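Local coordinates for initiator protein NS1 (Murine minute virus, PDB 4R94) that nicks viral DNA at the replication origin and unwinds it as a helicase, the nicking being the work of this N-terminal magnesium-dependent domain, at residues V10-S21 with E244-Y252; I107-Q117 with C128-F137. All coordinates share one frame; numbering follows the deposited sequence.

Interaction 1 of 2, residues V10-S21 with E244-Y252; sequences VLGATNWLKEKS and ERHLVSKLY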
loop_
_atom_site.group_PDB
_atom_site.type_symbol
_atom_site.label_atom_id
_atom_site.label_comp_id
_atom_site.label_asym_id
_atom_site.label_seq_id
_atom_site.Cartn_x
_atom_site.Cartn_y
_atom_site.Cartn_z
ATOM N N VAL A 10 -8.305 15.033 -14.152
ATOM C CA VAL A 10 -7.085 14.578 -14.807
ATOM C C VAL A 10 -6.041 15.692 -14.799
ATOM O O VAL A 10 -4.876 15.466 -14.447
ATOM C CB VAL A 10 -7.378 14.108 -16.244
ATOM C CG1 VAL A 10 -6.091 13.974 -17.061
ATOM C CG2 VAL A 10 -8.157 12.799 -16.225
ATOM N N LEU A 11 -6.459 16.905 -15.153
ATOM C CA LEU A 11 -5.557 18.051 -15.102
ATOM C C LEU A 11 -5.034 18.279 -13.686
ATOM O O LEU A 11 -3.839 18.507 -13.488
ATOM C CB LEU A 11 -6.259 19.318 -15.606
ATOM C CG LEU A 11 -6.592 19.383 -17.094
ATOM C CD1 LEU A 11 -7.379 20.644 -17.387
ATOM C CD2 LEU A 11 -5.322 19.351 -17.908
ATOM N N GLY A 12 -5.927 18.194 -12.703
ATOM C CA GLY A 12 -5.562 18.420 -11.317
ATOM C C GLY A 12 -4.548 17.415 -10.806
ATOM O O GLY A 12 -3.592 17.780 -10.118
ATOM N N ALA A 13 -4.763 16.143 -11.132
ATOM C CA ALA A 13 -3.835 15.093 -10.727
ATOM C C ALA A 13 -2.459 15.282 -11.376
ATOM O O ALA A 13 -1.425 15.175 -10.706
ATOM C CB ALA A 13 -4.406 13.721 -11.071
ATOM N N THR A 14 -2.453 15.575 -12.673
ATOM C CA THR A 14 -1.201 15.796 -13.398
ATOM C C THR A 14 -0.394 16.940 -12.770
ATOM O O THR A 14 0.803 16.798 -12.495
ATOM C CB THR A 14 -1.462 16.106 -14.887
ATOM O OG1 THR A 14 -2.292 15.089 -15.464
ATOM C CG2 THR A 14 -0.132 16.169 -15.657
ATOM N N ASN A 15 -1.059 18.063 -12.519
ATOM C CA ASN A 15 -0.400 19.220 -11.916
ATOM C C ASN A 15 0.135 18.948 -10.516
ATOM O O ASN A 15 1.237 19.376 -10.173
ATOM C CB ASN A 15 -1.352 20.417 -11.877
ATOM C CG ASN A 15 -1.572 21.032 -13.247
ATOM O OD1 ASN A 15 -0.700 20.960 -14.125
ATOM N ND2 ASN A 15 -2.735 21.647 -13.440
ATOM N N TRP A 16 -0.644 18.237 -9.707
ATOM C CA TRP A 16 -0.234 17.898 -8.351
ATOM C C TRP A 16 1.028 17.028 -8.352
ATOM O O TRP A 16 1.950 17.250 -7.555
ATOM C CB TRP A 16 -1.395 17.193 -7.634
ATOM C CG TRP A 16 -1.224 16.915 -6.170
ATOM C CD1 TRP A 16 -1.507 17.762 -5.125
ATOM C CD2 TRP A 16 -0.811 15.678 -5.580
ATOM N NE1 TRP A 16 -1.263 17.132 -3.930
ATOM C CE2 TRP A 16 -0.835 15.854 -4.180
ATOM C CE3 TRP A 16 -0.417 14.440 -6.097
ATOM C CZ2 TRP A 16 -0.477 14.836 -3.293
ATOM C CZ3 TRP A 16 -0.059 13.438 -5.216
ATOM C CH2 TRP A 16 -0.087 13.641 -3.832
ATOM N N LEU A 17 1.083 16.060 -9.264
ATOM C CA LEU A 17 2.236 15.171 -9.338
ATOM C C LEU A 17 3.454 15.895 -9.895
ATOM O O LEU A 17 4.567 15.694 -9.418
ATOM C CB LEU A 17 1.925 13.940 -10.193
ATOM C CG LEU A 17 0.878 12.974 -9.647
ATOM C CD1 LEU A 17 0.459 11.983 -10.736
ATOM C CD2 LEU A 17 1.417 12.250 -8.411
ATOM N N LYS A 18 3.243 16.744 -10.894
ATOM C CA LYS A 18 4.357 17.452 -11.507
ATOM C C LYS A 18 5.009 18.417 -10.516
ATOM O O LYS A 18 6.228 18.583 -10.509
ATOM C CB LYS A 18 3.903 18.196 -12.768
ATOM C CG LYS A 18 5.047 18.515 -13.719
ATOM C CD LYS A 18 5.646 17.233 -14.298
ATOM C CE LYS A 18 6.750 17.522 -15.289
ATOM N NZ LYS A 18 7.241 16.291 -15.967
ATOM N N GLU A 19 4.203 19.046 -9.668
ATOM C CA GLU A 19 4.746 19.910 -8.626
ATOM C C GLU A 19 5.643 19.115 -7.689
ATOM O O GLU A 19 6.543 19.669 -7.062
ATOM C CB GLU A 19 3.627 20.586 -7.826
ATOM C CG GLU A 19 3.012 21.791 -8.507
ATOM C CD GLU A 19 1.955 22.469 -7.648
ATOM O OE1 GLU A 19 1.557 21.882 -6.617
ATOM O OE2 GLU A 19 1.528 23.589 -8.002
ATOM N N LYS A 20 5.388 17.812 -7.587
ATOM C CA LYS A 20 6.144 16.979 -6.667
ATOM C C LYS A 20 7.065 16.018 -7.415
ATOM O O LYS A 20 7.491 15.002 -6.872
ATOM C CB LYS A 20 5.185 16.208 -5.751
ATOM C CG LYS A 20 4.323 17.112 -4.893
ATOM C CD LYS A 20 3.240 16.324 -4.160
ATOM C CE LYS A 20 2.309 17.248 -3.409
ATOM N NZ LYS A 20 1.595 18.129 -4.379
ATOM N N SER A 21 7.393 16.359 -8.663
ATOM C CA SER A 21 8.133 15.458 -9.541
ATOM C C SER A 21 9.425 14.950 -8.938
ATOM O O SER A 21 9.783 13.780 -9.125
ATOM C CB SER A 21 8.456 16.155 -10.870
ATOM O OG SER A 21 9.193 17.335 -10.625
ATOM N N GLU A 244 -7.990 7.155 -17.465
ATOM C CA GLU A 244 -7.650 8.490 -16.993
ATOM C C GLU A 244 -6.234 8.521 -16.422
ATOM O O GLU A 244 -5.537 9.527 -16.513
ATOM C CB GLU A 244 -8.666 8.959 -15.940
ATOM C CG GLU A 244 -10.081 9.119 -16.510
ATOM C CD GLU A 244 -11.130 9.460 -15.458
ATOM O OE1 GLU A 244 -11.179 8.789 -14.403
ATOM O OE2 GLU A 244 -11.918 10.401 -15.697
ATOM N N ARG A 245 -5.829 7.416 -15.804
ATOM C CA ARG A 245 -4.489 7.313 -15.250
ATOM C C ARG A 245 -3.448 7.371 -16.374
ATOM O O ARG A 245 -2.422 8.039 -16.254
ATOM C CB ARG A 245 -4.355 6.018 -14.438
ATOM C CG ARG A 245 -5.152 6.036 -13.117
ATOM C CD ARG A 245 -5.419 4.621 -12.608
ATOM N NE ARG A 245 -4.179 3.874 -12.396
ATOM C CZ ARG A 245 -3.612 3.680 -11.211
ATOM N NH1 ARG A 245 -4.163 4.191 -10.106
ATOM N NH2 ARG A 245 -2.478 2.987 -11.134
ATOM N N HIS A 246 -3.721 6.675 -17.471
ATOM C CA HIS A 246 -2.816 6.720 -18.622
ATOM C C HIS A 246 -2.792 8.112 -19.250
ATOM O O HIS A 246 -1.742 8.574 -19.695
ATOM C CB HIS A 246 -3.216 5.664 -19.651
ATOM C CG HIS A 246 -3.092 4.262 -19.144
ATOM N ND1 HIS A 246 -2.030 3.844 -18.377
ATOM C CD2 HIS A 246 -3.914 3.192 -19.269
ATOM C CE1 HIS A 246 -2.191 2.567 -18.063
ATOM N NE2 HIS A 246 -3.325 2.152 -18.592
ATOM N N LEU A 247 -3.935 8.795 -19.279
ATOM C CA LEU A 247 -3.937 10.196 -19.703
ATOM C C LEU A 247 -3.052 11.073 -18.807
ATOM O O LEU A 247 -2.336 11.941 -19.298
ATOM C CB LEU A 247 -5.354 10.768 -19.724
ATOM C CG LEU A 247 -6.319 10.378 -20.838
ATOM C CD1 LEU A 247 -7.592 11.205 -20.696
ATOM C CD2 LEU A 247 -5.687 10.592 -22.197
ATOM N N VAL A 248 -3.099 10.861 -17.494
ATOM C CA VAL A 248 -2.205 11.594 -16.600
ATOM C C VAL A 248 -0.722 11.399 -16.950
ATOM O O VAL A 248 0.041 12.359 -16.980
ATOM C CB VAL A 248 -2.438 11.186 -15.123
ATOM C CG1 VAL A 248 -1.364 11.808 -14.229
ATOM C CG2 VAL A 248 -3.821 11.632 -14.687
ATOM N N SER A 249 -0.317 10.160 -17.205
ATOM C CA SER A 249 1.059 9.876 -17.603
ATOM C C SER A 249 1.411 10.633 -18.870
ATOM O O SER A 249 2.483 11.225 -18.965
ATOM C CB SER A 249 1.271 8.380 -17.820
ATOM O OG SER A 249 1.040 7.673 -16.613
ATOM N N LYS A 250 0.489 10.619 -19.825
ATOM C CA LYS A 250 0.706 11.257 -21.128
ATOM C C LYS A 250 0.887 12.767 -20.972
ATOM O O LYS A 250 1.810 13.359 -21.550
ATOM C CB LYS A 250 -0.461 10.938 -22.068
ATOM C CG LYS A 250 -0.362 11.579 -23.449
ATOM C CD LYS A 250 -1.648 11.338 -24.242
ATOM C CE LYS A 250 -1.583 11.986 -25.616
ATOM N NZ LYS A 250 -0.473 11.420 -26.431
ATOM N N LEU A 251 0.026 13.388 -20.170
ATOM C CA LEU A 251 0.104 14.825 -19.930
ATOM C C LEU A 251 1.329 15.204 -19.099
ATOM O O LEU A 251 1.872 16.300 -19.225
ATOM C CB LEU A 251 -1.165 15.322 -19.234
ATOM C CG LEU A 251 -2.429 15.330 -20.096
ATOM C CD1 LEU A 251 -3.646 15.755 -19.282
ATOM C CD2 LEU A 251 -2.238 16.249 -21.289
ATOM N N TYR A 252 1.758 14.291 -18.239
ATOM C CA TYR A 252 2.842 14.575 -17.307
ATOM C C TYR A 252 4.142 14.729 -18.079
ATOM O O TYR A 252 5.018 15.487 -17.684
ATOM C CB TYR A 252 2.943 13.449 -16.279
ATOM C CG TYR A 252 3.955 13.609 -15.158
ATOM C CD1 TYR A 252 5.276 13.207 -15.321
ATOM C CD2 TYR A 252 3.568 14.086 -13.912
ATOM C CE1 TYR A 252 6.196 13.317 -14.288
ATOM C CE2 TYR A 252 4.477 14.196 -12.877
ATOM C CZ TYR A 252 5.785 13.805 -13.068
ATOM O OH TYR A 252 6.680 13.910 -12.033
#
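Val248 packs as a knob into a hole on helix 10-19 made by Val10, Ala13, Thr14 and Leu17. Val10 returns the fit among Glu244, Leu247, Val248 and Leu251. Its CG1 meets Leu251 CD1 at 3.8 Å, and its CG2 lies over Glu244 CB. The helix axes come within 9.1 Å and cross at -50°. This part is tight. Thr14 OG1 lies 3.6 Å from Val248 CG1, yet it donates to Val10 O at 2.8 Å. Val10 O also accepts from Thr14 N, on the opposite face of its carbonyl plane.

At the Lys18 end the outer side faces solvent: Lys18 is exposed, but the Tyr252 ring is buried. Tyr252 CG stands anti to the backbone N (chi1 -176°), swinging the ring under Lys18. Lys18 CD lies over the Tyr252 ring, 3.6 Å from its centroid. The Lys18 side chain bends at chi2 (66°) and brings NZ over the same face in a cation-pi contact. Lys18 NZ also donates to Tyr252 O at 2.9 Å. Tyr252 OH bonds to Asn205. An apolar interlock thus joins the first and last helices of the domain, and the ammonium of an exposed lysine meets both ring and carbonyl of Tyr252.

Interaction 2 of 2, residues I107-Q117 with C128-F137; sequences IFPGDVNWFVQ and CHVLIGGKDF. With MG (magnesium ion), chain B.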
loop_
_atom_site.group_PDB
_atom_site.type_symbol
_atom_site.label_atom_id
_atom_site.label_comp_id
_atom_site.label_asym_id
_atom_site.label_seq_id
_atom_site.Cartn_x
_atom_site.Cartn_y
_atom_site.Cartn_z
ATOM N N ILE A 107 4.540 14.289 13.263
ATOM C CA ILE A 107 4.433 14.850 11.927
ATOM C C ILE A 107 2.978 15.119 11.568
ATOM O O ILE A 107 2.128 14.220 11.606
ATOM C CB ILE A 107 5.077 13.924 10.868
ATOM C CG1 ILE A 107 6.570 13.758 11.157
ATOM C CG2 ILE A 107 4.918 14.522 9.502
ATOM C CD1 ILE A 107 7.262 12.740 10.264
ATOM N N PHE A 108 2.695 16.384 11.263
ATOM C CA PHE A 108 1.373 16.831 10.831
ATOM C C PHE A 108 1.084 16.192 9.478
ATOM O O PHE A 108 1.893 16.320 8.564
ATOM C CB PHE A 108 1.353 18.362 10.750
ATOM C CG PHE A 108 0.036 18.950 10.335
ATOM C CD1 PHE A 108 -0.925 19.260 11.285
ATOM C CD2 PHE A 108 -0.211 19.266 9.009
ATOM C CE1 PHE A 108 -2.130 19.824 10.909
ATOM C CE2 PHE A 108 -1.409 19.834 8.625
ATOM C CZ PHE A 108 -2.369 20.116 9.570
ATOM N N PRO A 109 -0.052 15.487 9.353
ATOM C CA PRO A 109 -0.331 14.693 8.142
ATOM C C PRO A 109 -0.280 15.518 6.858
ATOM O O PRO A 109 0.137 15.023 5.800
ATOM C CB PRO A 109 -1.746 14.160 8.391
ATOM C CG PRO A 109 -1.877 14.135 9.870
ATOM C CD PRO A 109 -1.121 15.339 10.359
ATOM N N GLY A 110 -0.677 16.782 6.956
ATOM C CA GLY A 110 -0.586 17.687 5.828
ATOM C C GLY A 110 0.821 18.040 5.371
ATOM O O GLY A 110 0.992 18.601 4.291
ATOM N N ASP A 111 1.838 17.725 6.171
ATOM C CA ASP A 111 3.216 18.012 5.788
ATOM C C ASP A 111 3.865 16.795 5.128
ATOM O O ASP A 111 5.081 16.748 4.962
ATOM C CB ASP A 111 4.055 18.435 6.998
ATOM C CG ASP A 111 3.620 19.772 7.584
ATOM O OD1 ASP A 111 3.008 20.576 6.843
ATOM O OD2 ASP A 111 3.894 20.010 8.784
ATOM N N VAL A 112 3.044 15.805 4.788
ATOM C CA VAL A 112 3.536 14.533 4.248
ATOM C C VAL A 112 2.996 14.284 2.857
ATOM O O VAL A 112 1.805 14.452 2.631
ATOM C CB VAL A 112 3.096 13.341 5.137
ATOM C CG1 VAL A 112 3.786 12.068 4.686
ATOM C CG2 VAL A 112 3.406 13.624 6.572
ATOM N N ASN A 113 3.846 13.849 1.925
ATOM C CA ASN A 113 3.336 13.386 0.649
ATOM C C ASN A 113 3.342 11.867 0.665
ATOM O O ASN A 113 4.359 11.259 1.021
ATOM C CB ASN A 113 4.188 13.915 -0.506
ATOM C CG ASN A 113 4.149 15.427 -0.605
ATOM O OD1 ASN A 113 3.089 16.039 -0.500
ATOM N ND2 ASN A 113 5.306 16.034 -0.780
ATOM N N TRP A 114 2.216 11.249 0.330
ATOM C CA TRP A 114 2.248 9.802 0.201
ATOM C C TRP A 114 1.364 9.297 -0.923
ATOM O O TRP A 114 0.448 9.969 -1.389
ATOM C CB TRP A 114 1.897 9.100 1.536
ATOM C CG TRP A 114 0.572 9.463 2.176
ATOM C CD1 TRP A 114 0.376 10.314 3.229
ATOM C CD2 TRP A 114 -0.722 8.981 1.807
ATOM N NE1 TRP A 114 -0.959 10.398 3.527
ATOM C CE2 TRP A 114 -1.658 9.583 2.668
ATOM C CE3 TRP A 114 -1.183 8.091 0.825
ATOM C CZ2 TRP A 114 -3.027 9.338 2.573
ATOM C CZ3 TRP A 114 -2.526 7.846 0.731
ATOM C CH2 TRP A 114 -3.445 8.461 1.608
ATOM N N PHE A 115 1.671 8.079 -1.350
ATOM C CA PHE A 115 0.962 7.409 -2.420
ATOM C C PHE A 115 0.929 5.936 -2.085
ATOM O O PHE A 115 1.946 5.375 -1.681
ATOM C CB PHE A 115 1.677 7.631 -3.772
ATOM C CG PHE A 115 1.108 6.827 -4.914
ATOM C CD1 PHE A 115 0.002 7.283 -5.625
ATOM C CD2 PHE A 115 1.691 5.627 -5.285
ATOM C CE1 PHE A 115 -0.525 6.548 -6.676
ATOM C CE2 PHE A 115 1.170 4.878 -6.344
ATOM C CZ PHE A 115 0.055 5.339 -7.035
ATOM N N VAL A 116 -0.229 5.318 -2.265
ATOM C CA VAL A 116 -0.426 3.918 -1.944
ATOM C C VAL A 116 -0.969 3.194 -3.172
ATOM O O VAL A 116 -1.881 3.707 -3.825
ATOM C CB VAL A 116 -1.406 3.815 -0.744
ATOM C CG1 VAL A 116 -1.974 2.414 -0.587
ATOM C CG2 VAL A 116 -0.713 4.308 0.534
ATOM N N GLN A 117 -0.409 2.036 -3.534
ATOM C CA GLN A 117 -0.972 1.254 -4.641
ATOM C C GLN A 117 -0.933 -0.246 -4.373
ATOM O O GLN A 117 0.143 -0.850 -4.184
ATOM C CB GLN A 117 -0.249 1.544 -5.961
ATOM C CG GLN A 117 -0.796 0.706 -7.115
ATOM C CD GLN A 117 -0.603 1.404 -8.454
ATOM O OE1 GLN A 117 -1.115 2.505 -8.661
ATOM N NE2 GLN A 117 0.111 0.759 -9.372
ATOM N N CYS A 128 1.347 -4.141 -1.309
ATOM C CA CYS A 128 0.955 -2.743 -1.357
ATOM C C CYS A 128 2.183 -1.845 -1.330
ATOM O O CYS A 128 2.945 -1.838 -0.361
ATOM C CB CYS A 128 -0.007 -2.443 -0.191
ATOM S SG CYS A 128 -0.642 -0.772 -0.238
ATOM N N HIS A 129 2.392 -1.121 -2.422
ATOM C CA HIS A 129 3.442 -0.124 -2.490
ATOM C C HIS A 129 3.052 1.138 -1.742
ATOM O O HIS A 129 1.932 1.629 -1.870
ATOM C CB HIS A 129 3.736 0.232 -3.938
ATOM C CG HIS A 129 4.327 -0.891 -4.713
ATOM N ND1 HIS A 129 5.686 -1.069 -4.823
ATOM C CD2 HIS A 129 3.747 -1.887 -5.421
ATOM C CE1 HIS A 129 5.925 -2.127 -5.580
ATOM N NE2 HIS A 129 4.766 -2.646 -5.949
ATOM N N VAL A 130 3.992 1.655 -0.970
ATOM C CA VAL A 130 3.838 2.958 -0.341
ATOM C C VAL A 130 5.035 3.849 -0.629
ATOM O O VAL A 130 6.177 3.486 -0.338
ATOM C CB VAL A 130 3.671 2.841 1.182
ATOM C CG1 VAL A 130 3.521 4.245 1.806
ATOM C CG2 VAL A 130 2.503 1.943 1.508
ATOM N N LEU A 131 4.764 5.026 -1.181
ATOM C CA LEU A 131 5.778 6.073 -1.256
ATOM C C LEU A 131 5.437 7.101 -0.198
ATOM O O LEU A 131 4.288 7.527 -0.115
ATOM C CB LEU A 131 5.799 6.727 -2.644
ATOM C CG LEU A 131 6.019 5.798 -3.840
ATOM C CD1 LEU A 131 6.080 6.635 -5.133
ATOM C CD2 LEU A 131 7.272 4.941 -3.659
ATOM N N ILE A 132 6.405 7.511 0.611
ATOM C CA ILE A 132 6.099 8.505 1.639
ATOM C C ILE A 132 7.324 9.339 1.996
ATOM O O ILE A 132 8.434 8.811 2.155
ATOM C CB ILE A 132 5.525 7.830 2.925
ATOM C CG1 ILE A 132 5.121 8.876 3.967
ATOM C CG2 ILE A 132 6.514 6.824 3.506
ATOM C CD1 ILE A 132 4.231 8.312 5.059
ATOM N N GLY A 133 7.115 10.648 2.115
ATOM C CA GLY A 133 8.193 11.549 2.468
ATOM C C GLY A 133 7.682 12.946 2.749
ATOM O O GLY A 133 6.468 13.201 2.791
ATOM N N GLY A 134 8.622 13.865 2.939
ATOM C CA GLY A 134 8.279 15.247 3.205
ATOM C C GLY A 134 9.414 15.932 3.938
ATOM O O GLY A 134 10.478 15.350 4.116
ATOM N N LYS A 135 9.182 17.172 4.358
ATOM C CA LYS A 135 10.220 17.969 5.008
ATOM C C LYS A 135 10.745 17.335 6.304
ATOM O O LYS A 135 11.919 17.492 6.643
ATOM C CB LYS A 135 9.698 19.386 5.279
ATOM C CG LYS A 135 8.493 19.461 6.199
ATOM C CD LYS A 135 8.107 20.908 6.475
ATOM C CE LYS A 135 7.019 21.011 7.537
ATOM N NZ LYS A 135 7.481 20.512 8.866
ATOM N N ASP A 136 9.899 16.592 7.014
ATOM C CA ASP A 136 10.329 15.977 8.269
ATOM C C ASP A 136 11.008 14.624 8.053
ATOM O O ASP A 136 11.287 13.908 9.015
ATOM C CB ASP A 136 9.139 15.808 9.219
ATOM C CG ASP A 136 8.395 17.107 9.452
ATOM O OD1 ASP A 136 8.973 18.018 10.084
ATOM O OD2 ASP A 136 7.234 17.216 9.004
ATOM N N PHE A 137 11.274 14.279 6.793
ATOM C CA PHE A 137 11.880 12.991 6.448
ATOM C C PHE A 137 13.293 13.168 5.891
ATOM O O PHE A 137 13.523 14.046 5.065
ATOM C CB PHE A 137 11.043 12.248 5.400
ATOM C CG PHE A 137 9.663 11.859 5.856
ATOM C CD1 PHE A 137 8.672 12.811 6.026
ATOM C CD2 PHE A 137 9.341 10.526 6.048
ATOM C CE1 PHE A 137 7.390 12.442 6.426
ATOM C CE2 PHE A 137 8.070 10.153 6.443
ATOM C CZ PHE A 137 7.092 11.112 6.636
HETATM MG MG MG B . 4.457 -4.313 -7.366
HETATM O O HOH W 1 4.918 18.158 10.659
HETATM O O HOH W 2 7.047 16.108 6.542
HETATM O O HOH W 3 6.622 18.419 3.382
HETATM O O HOH W 4 6.248 -5.274 -6.787
HETATM O O HOH W 5 3.893 -5.801 -8.805
HETATM O O HOH W 6 5.654 -3.353 -8.728
#
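Asn113 and Gly133 exchange two backbone hydrogen bonds, as do Phe115 with Leu131 and Gln117 with His129. All six are 2.8 to 3.0 Å from N to O. The Phe115 and Leu131 amides approach in the accepting carbonyl planes; His129 N is tilted 32° from that of Gln117. Between these pairs, Trp114 and Val116 use their backbones to bond Ser233 and Ser231, while Val130 and Ile132 bond Phe28 and Phe26. Both hairpin strands are held on both edges.

Val112 CG1 meets Ile132 CG1 at 3.5 Å, and Val116 CG1 touches Cys128 SG.

Around Asp111 and Asp136, water joins the loops. Water 1 accepts from Phe108 N and donates to Asp111 OD2 and Asp136 OD2. Water 2 donates to Asp111 O and Asp136 OD2 and accepts from Asp136 N. Water 3 accepts from Lys135 N and also donates to Asp111 O. Lys135 NZ bridges weakly to Asp136 and, at a long 3.6 Å, to Asp111 OD2, probably easing the closeness of the two carboxylates.

His129 NE2 binds the magnesium ion at 2.2 Å, with three waters. The hairpin carries the predicted RCR-2 (HUH-type) motif, whose His127 and His129 complete the metal site with Glu119, as in rolling-circle nickases.

Overall arrangement
The chain begins with helix 8-19, whose contact with helix 242-252 closes almost the whole domain into one long loop and brings the two ends of the domain together. After strand 24-31 and helix 81-104 the chain enters interaction 2, a short-range hairpin between strands 112-121 and 125-134. That hairpin falls within the span enclosed by interaction 1, so the two nest and do not cross. Strand 24-31 flanks one side of the hairpin and strand 227-232 the other. Helix 203-211, which contains the active-site Tyr210, touches both contacts. Arg245 NH2 of helix 242-252 reaches Gln117 OE1 at 2.9 Å, a probable hydrogen bond linking the last helix to the central sheet.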